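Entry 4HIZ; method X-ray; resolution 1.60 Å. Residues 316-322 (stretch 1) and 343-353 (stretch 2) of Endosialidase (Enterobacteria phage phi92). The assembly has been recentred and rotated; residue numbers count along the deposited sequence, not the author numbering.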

ATOM      1  N   PRO A 316      10.696  -8.381  49.014  1.00 20.27           N
ATOM      2  CA  PRO A 316       9.991  -7.098  48.884  1.00 19.80           C
ATOM      3  C   PRO A 316      10.278  -6.443  47.533  1.00 19.01           C
ATOM      4  O   PRO A 316      11.403  -6.502  47.048  1.00 19.01           O
ATOM      5  N   ARG A 317       9.253  -5.843  46.931  1.00 17.47           N
ATOM      6  CA  ARG A 317       9.462  -5.118  45.668  1.00 16.48           C
ATOM      7  C   ARG A 317      10.399  -3.933  45.865  1.00 16.56           C
ATOM      8  O   ARG A 317      10.498  -3.373  46.971  1.00 17.21           O
ATOM      9  N   ARG A 318      11.081  -3.535  44.788  1.00 16.46           N
ATOM     10  CA  ARG A 318      11.806  -2.262  44.761  1.00 16.80           C
ATOM     11  C   ARG A 318      11.370  -1.522  43.504  1.00 15.48           C
ATOM     12  O   ARG A 318      11.102  -2.160  42.488  1.00 15.89           O
ATOM     13  N   LEU A 319      11.277  -0.201  43.576  1.00 13.70           N
ATOM     14  CA  LEU A 319      10.928   0.569  42.376  1.00 13.84           C
ATOM     15  C   LEU A 319      11.694   1.871  42.479  1.00 14.62           C
ATOM     16  O   LEU A 319      11.787   2.470  43.569  1.00 14.51           O
ATOM     17  N   GLY A 320      12.244   2.339  41.363  1.00 14.51           N
ATOM     18  CA  GLY A 320      12.900   3.635  41.432  1.00 14.15           C
ATOM     19  C   GLY A 320      13.594   3.936  40.134  1.00 13.76           C
ATOM     20  O   GLY A 320      13.050   3.657  39.044  1.00 13.32           O
ATOM     21  N   ILE A 321      14.803   4.496  40.241  1.00 13.98           N
ATOM     22  CA  ILE A 321      15.546   4.882  39.048  1.00 13.80           C
ATOM     23  C   ILE A 321      16.955   4.314  39.065  1.00 14.26           C
ATOM     24  O   ILE A 321      17.525   4.055  40.127  1.00 14.92           O
ATOM     25  N   LEU A 322      17.510   4.119  37.878  1.00 13.98           N
ATOM     26  CA  LEU A 322      18.946   3.936  37.728  1.00 14.46           C
ATOM     27  C   LEU A 322      19.480   5.296  37.310  1.00 14.33           C
ATOM     28  O   LEU A 322      19.134   5.810  36.227  1.00 13.91           O
ATOM     29  N   TYR A 343       5.090   2.751  48.853  1.00 15.69           N
ATOM     30  CA  TYR A 343       4.591   3.114  47.516  1.00 15.56           C
ATOM     31  C   TYR A 343       5.141   2.190  46.429  1.00 15.97           C
ATOM     32  O   TYR A 343       4.620   2.165  45.317  1.00 16.61           O
ATOM     33  N   ALA A 344       6.175   1.404  46.765  1.00 15.06           N
ATOM     34  CA  ALA A 344       6.694   0.381  45.831  1.00 15.47           C
ATOM     35  C   ALA A 344       5.865  -0.906  45.845  1.00 15.97           C
ATOM     36  O   ALA A 344       5.855  -1.653  44.849  1.00 15.07           O
ATOM     37  N   ASP A 345       5.208  -1.202  46.975  1.00 16.44           N
ATOM     38  CA  ASP A 345       4.413  -2.437  47.065  1.00 15.67           C
ATOM     39  C   ASP A 345       3.338  -2.376  45.982  1.00 15.15           C
ATOM     40  O   ASP A 345       2.813  -1.298  45.708  1.00 15.41           O
ATOM     41  N   ASN A 346       3.026  -3.513  45.379  1.00 14.95           N
ATOM     42  CA  ASN A 346       1.983  -3.517  44.335  1.00 14.34           C
ATOM     43  C   ASN A 346       2.171  -2.444  43.250  1.00 14.46           C
ATOM     44  O   ASN A 346       1.196  -1.849  42.791  1.00 15.09           O
ATOM     45  N   ALA A 347       3.410  -2.222  42.839  1.00 13.94           N
ATOM     46  CA  ALA A 347       3.716  -1.160  41.873  1.00 13.24           C
ATOM     47  C   ALA A 347       4.733  -1.632  40.842  1.00 13.50           C
ATOM     48  O   ALA A 347       5.476  -2.598  41.077  1.00 14.65           O
ATOM     49  N   ALA A 348       4.775  -0.931  39.704  1.00 12.76           N
ATOM     50  CA  ALA A 348       5.634  -1.304  38.585  1.00 12.77           C
ATOM     51  C   ALA A 348       5.817  -0.093  37.682  1.00 13.21           C
ATOM     52  O   ALA A 348       5.108   0.912  37.830  1.00 13.56           O
ATOM     53  N   GLU A 349       6.777  -0.210  36.759  1.00 13.33           N
ATOM     54  CA  GLU A 349       6.819   0.635  35.559  1.00 13.19           C
ATOM     55  C   GLU A 349       6.680   2.118  35.811  1.00 13.50           C
ATOM     56  O   GLU A 349       5.732   2.757  35.338  1.00 13.65           O
ATOM     57  N   PRO A 350       7.640   2.694  36.537  1.00 12.43           N
ATOM     58  CA  PRO A 350       7.622   4.143  36.752  1.00 11.90           C
ATOM     59  C   PRO A 350       7.821   4.936  35.456  1.00 11.68           C
ATOM     60  O   PRO A 350       8.698   4.584  34.665  1.00 12.73           O
ATOM     61  N   CYS A 351       7.032   5.989  35.271  1.00 10.79           N
ATOM     62  CA  CYS A 351       7.330   6.955  34.208  1.00 11.38           C
ATOM     63  C   CYS A 351       8.035   8.079  34.932  1.00 11.87           C
ATOM     64  O   CYS A 351       7.567   8.546  35.988  1.00 11.55           O
ATOM     65  N   ILE A 352       9.160   8.519  34.384  1.00 11.96           N
ATOM     66  CA  ILE A 352       9.925   9.565  35.059  1.00 11.51           C
ATOM     67  C   ILE A 352      10.269  10.698  34.103  1.00 12.42           C
ATOM     68  O   ILE A 352      10.618  10.447  32.943  1.00 12.96           O
ATOM     69  N   LYS A 353      10.148  11.941  34.576  1.00 12.21           N
ATOM     70  CA  LYS A 353      10.507  13.105  33.757  1.00 12.01           C
ATOM     71  C   LYS A 353      11.098  14.189  34.652  1.00 12.77           C
ATOM     72  O   LYS A 353      10.559  14.500  35.705  1.00 13.68           O
TER

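Two strands of one chain, 318-322 and 347-353, run in roughly the same direction, with 27° between their N-to-C directions. Their axes come no closer than 7.4 Å, and the one direct hydrogen bond across the stretches comes from a side chain. Together the stretches bury 487 Å², counting both sides. Arg317 and Leu319 contribute most of the cover on the first stretch, and both point toward the second.

Arg317 lies just before the first strand. Its chi1 is m (-68°), and chi2 and chi3 are both t, at -160° and -177°. The side chain is therefore nearly extended, and it reaches along the turn that runs from Ala344 to Ala347. This turn is type II. Asn346 has phi/psi of 50/40, and its side chain points away from the first stretch. The arginine lies against the backbone of the turn. Arg317 CD lies 3.7 Å from Ala344 O. The backbone N of Asn346 sits over one face of the guanidinium. At the edge of the group, near its plane, is the carbonyl of Ala347. Arg317 NH1 donates a hydrogen bond to Ala347 O at 2.8 Å, with an N-H...O angle of 143°. Arg317 NH1 is also 3.5 Å from Ala347 N, but both are donors and no bond forms.

A water adds a second polar link at this end. It accepts from Arg317 N at 2.9 Å and donates to Asp345 OD1 at 2.8 Å. The CA-to-CB bond of Asp345 points away from the first stretch. With chi1 m (-70°), the carboxylate nevertheless comes nearer, and the water spans the remaining gap.

Arg318 points away, as expected for alternation along a strand. Its chi1 is m and its chi2 is p (78°), which folds the chain back toward its own backbone. Arg318 NH1 can then donate to Arg317 O at 3.1 Å. Its other guanidinium nitrogens are bonded elsewhere in the structure.

Leu319 is the apolar centre of the contact. Its chi1 is t (-177°), while chi2 lies between wells at 146°. Both methyls touch Pro350, and Leu319 CD1 also reaches Ala347 and Ala348. Leu319 CD1 is 3.9 Å from Ala347 CB and only 3.5 Å from the backbone N of Ala348. Leu319 CD2 packs on Pro350 CB at 3.9 Å. Nearer the backbone, Leu319 CB meets Ala344 CB at 4.0 Å. Ala344 closes the helical segment and points toward the first strand. The two alanines are small, and the leucine fits closely among them and the proline.

Gly320 has no side chain. Its carbonyl O lies 3.7 Å from Pro350 CG, on a proline ring with C-gamma endo pucker.

Farther along, Ile321 points sideways and Ile352 toward the first stretch. Both have chi1 p and chi2 t. Ile321 CG2 touches Ile352 CD1 at 3.8 Å, extending the apolar contact beyond Pro350. Leu322, Cys351 and Lys353 make no contact across the stretches. Lys353 NZ instead donates to Ile352 O at 2.8 Å.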

ATOM      1  CB  PRO A 316      10.579  -6.266  50.034  1.00 21.54           C
ATOM      2  CG  PRO A 316      11.979  -6.811  50.184  1.00 22.37           C
ATOM      3  CD  PRO A 316      11.860  -8.296  49.914  1.00 21.82           C
ATOM      4  CB  ARG A 317       8.135  -4.585  45.128  1.00 16.86           C
ATOM      5  CG  ARG A 317       7.197  -5.677  44.658  1.00 17.97           C
ATOM      6  CD  ARG A 317       6.146  -5.140  43.712  1.00 19.05           C
ATOM      7  NE  ARG A 317       5.273  -6.244  43.373  1.00 21.78           N
ATOM      8  CZ  ARG A 317       4.498  -6.273  42.323  1.00 25.04           C
ATOM      9  NH1 ARG A 317       4.494  -5.233  41.496  1.00 27.41           N
ATOM     10  NH2 ARG A 317       3.740  -7.341  42.105  1.00 24.97           N
ATOM     11  CB  ARG A 318      13.322  -2.460  44.693  1.00 18.40           C
ATOM     12  CG  ARG A 318      14.018  -2.677  46.065  1.00 19.75           C
ATOM     13  CD  ARG A 318      13.800  -4.079  46.531  1.00 19.95           C
ATOM     14  NE  ARG A 318      14.531  -4.332  47.795  1.00 20.23           N
ATOM     15  CZ  ARG A 318      14.034  -4.072  48.996  1.00 21.15           C
ATOM     16  NH1 ARG A 318      12.806  -3.560  49.089  1.00 22.19           N
ATOM     17  NH2 ARG A 318      14.752  -4.337  50.101  1.00 21.78           N
ATOM     18  CB  LEU A 319       9.428   0.834  42.399  1.00 14.08           C
ATOM     19  CG  LEU A 319       8.897   1.584  41.164  1.00 14.20           C
ATOM     20  CD1 LEU A 319       7.457   1.111  40.793  1.00 14.19           C
ATOM     21  CD2 LEU A 319       8.925   3.108  41.340  1.00 14.75           C
ATOM     22  CB  ILE A 321      15.608   6.416  38.900  1.00 13.37           C
ATOM     23  CG1 ILE A 321      16.483   7.069  40.002  1.00 14.35           C
ATOM     24  CG2 ILE A 321      14.157   7.002  38.883  1.00 14.83           C
ATOM     25  CD1 ILE A 321      16.613   8.586  39.824  1.00 15.02           C
ATOM     26  CB  LEU A 322      19.252   2.894  36.652  1.00 14.75           C
ATOM     27  CG  LEU A 322      18.511   1.547  36.842  1.00 15.97           C
ATOM     28  CD1 LEU A 322      18.924   0.596  35.734  1.00 17.68           C
ATOM     29  CD2 LEU A 322      18.803   0.905  38.232  1.00 16.64           C
ATOM     30  CB  TYR A 343       4.946   4.581  47.241  1.00 15.61           C
ATOM     31  CG  TYR A 343       4.230   5.500  48.203  1.00 16.23           C
ATOM     32  CD1 TYR A 343       2.872   5.780  48.037  1.00 16.47           C
ATOM     33  CD2 TYR A 343       4.886   6.017  49.335  1.00 16.68           C
ATOM     34  CE1 TYR A 343       2.197   6.594  48.934  1.00 17.36           C
ATOM     35  CE2 TYR A 343       4.214   6.811  50.230  1.00 17.53           C
ATOM     36  CZ  TYR A 343       2.884   7.111  50.026  1.00 18.27           C
ATOM     37  OH  TYR A 343       2.242   7.940  50.925  1.00 20.28           O
ATOM     38  CB  ALA A 344       8.161   0.036  46.159  1.00 15.61           C
ATOM     39  CB  ASP A 345       3.711  -2.561  48.425  1.00 16.44           C
ATOM     40  CG  ASP A 345       4.689  -2.830  49.555  1.00 20.29           C
ATOM     41  OD1 ASP A 345       5.781  -3.353  49.255  1.00 19.91           O
ATOM     42  OD2 ASP A 345       4.361  -2.555  50.738  1.00 23.80           O
ATOM     43  CB  ASN A 346       0.614  -3.308  44.980  1.00 15.17           C
ATOM     44  CG  ASN A 346       0.339  -4.312  46.095  1.00 17.46           C
ATOM     45  OD1 ASN A 346       0.108  -3.951  47.273  1.00 21.41           O
ATOM     46  ND2 ASN A 346       0.404  -5.566  45.744  1.00 16.50           N
ATOM     47  CB  ALA A 347       4.202   0.105  42.621  1.00 13.38           C
ATOM     48  CB  ALA A 348       4.942  -2.415  37.757  1.00 13.48           C
ATOM     49  CB  GLU A 349       5.742   0.154  34.578  1.00 13.57           C
ATOM     50  CG  GLU A 349       6.117  -1.204  34.003  1.00 15.26           C
ATOM     51  CD  GLU A 349       5.032  -1.824  33.122  1.00 17.31           C
ATOM     52  OE1 GLU A 349       3.956  -1.205  32.940  1.00 16.71           O
ATOM     53  OE2 GLU A 349       5.255  -2.954  32.626  1.00 19.81           O
ATOM     54  CB  PRO A 350       8.816   4.382  37.685  1.00 12.93           C
ATOM     55  CG  PRO A 350       9.755   3.211  37.374  1.00 13.24           C
ATOM     56  CD  PRO A 350       8.808   2.043  37.170  1.00 13.39           C
ATOM     57  CB  CYS A 351       6.052   7.485  33.571  1.00 12.77           C
ATOM     58  SG  CYS A 351       5.226   6.234  32.520  1.00 15.52           S
ATOM     59  CB  ILE A 352      11.241   9.032  35.680  1.00 12.38           C
ATOM     60  CG1 ILE A 352      12.086   8.264  34.655  1.00 13.09           C
ATOM     61  CG2 ILE A 352      10.924   8.123  36.861  1.00 12.46           C
ATOM     62  CD1 ILE A 352      13.494   7.859  35.197  1.00 14.28           C
ATOM     63  CB  LYS A 353       9.296  13.660  33.004  1.00 12.54           C
ATOM     64  CG  LYS A 353       8.748  12.708  31.905  1.00 13.56           C
ATOM     65  CD  LYS A 353       9.767  12.542  30.762  1.00 15.00           C
ATOM     66  CE  LYS A 353       9.377  11.408  29.764  1.00 16.05           C
ATOM     67  NZ  LYS A 353       9.293  10.049  30.507  1.00 15.22           N
TER
HETATM   68  O   HOH W   1       6.592  -5.824  48.133  1.00 24.94           O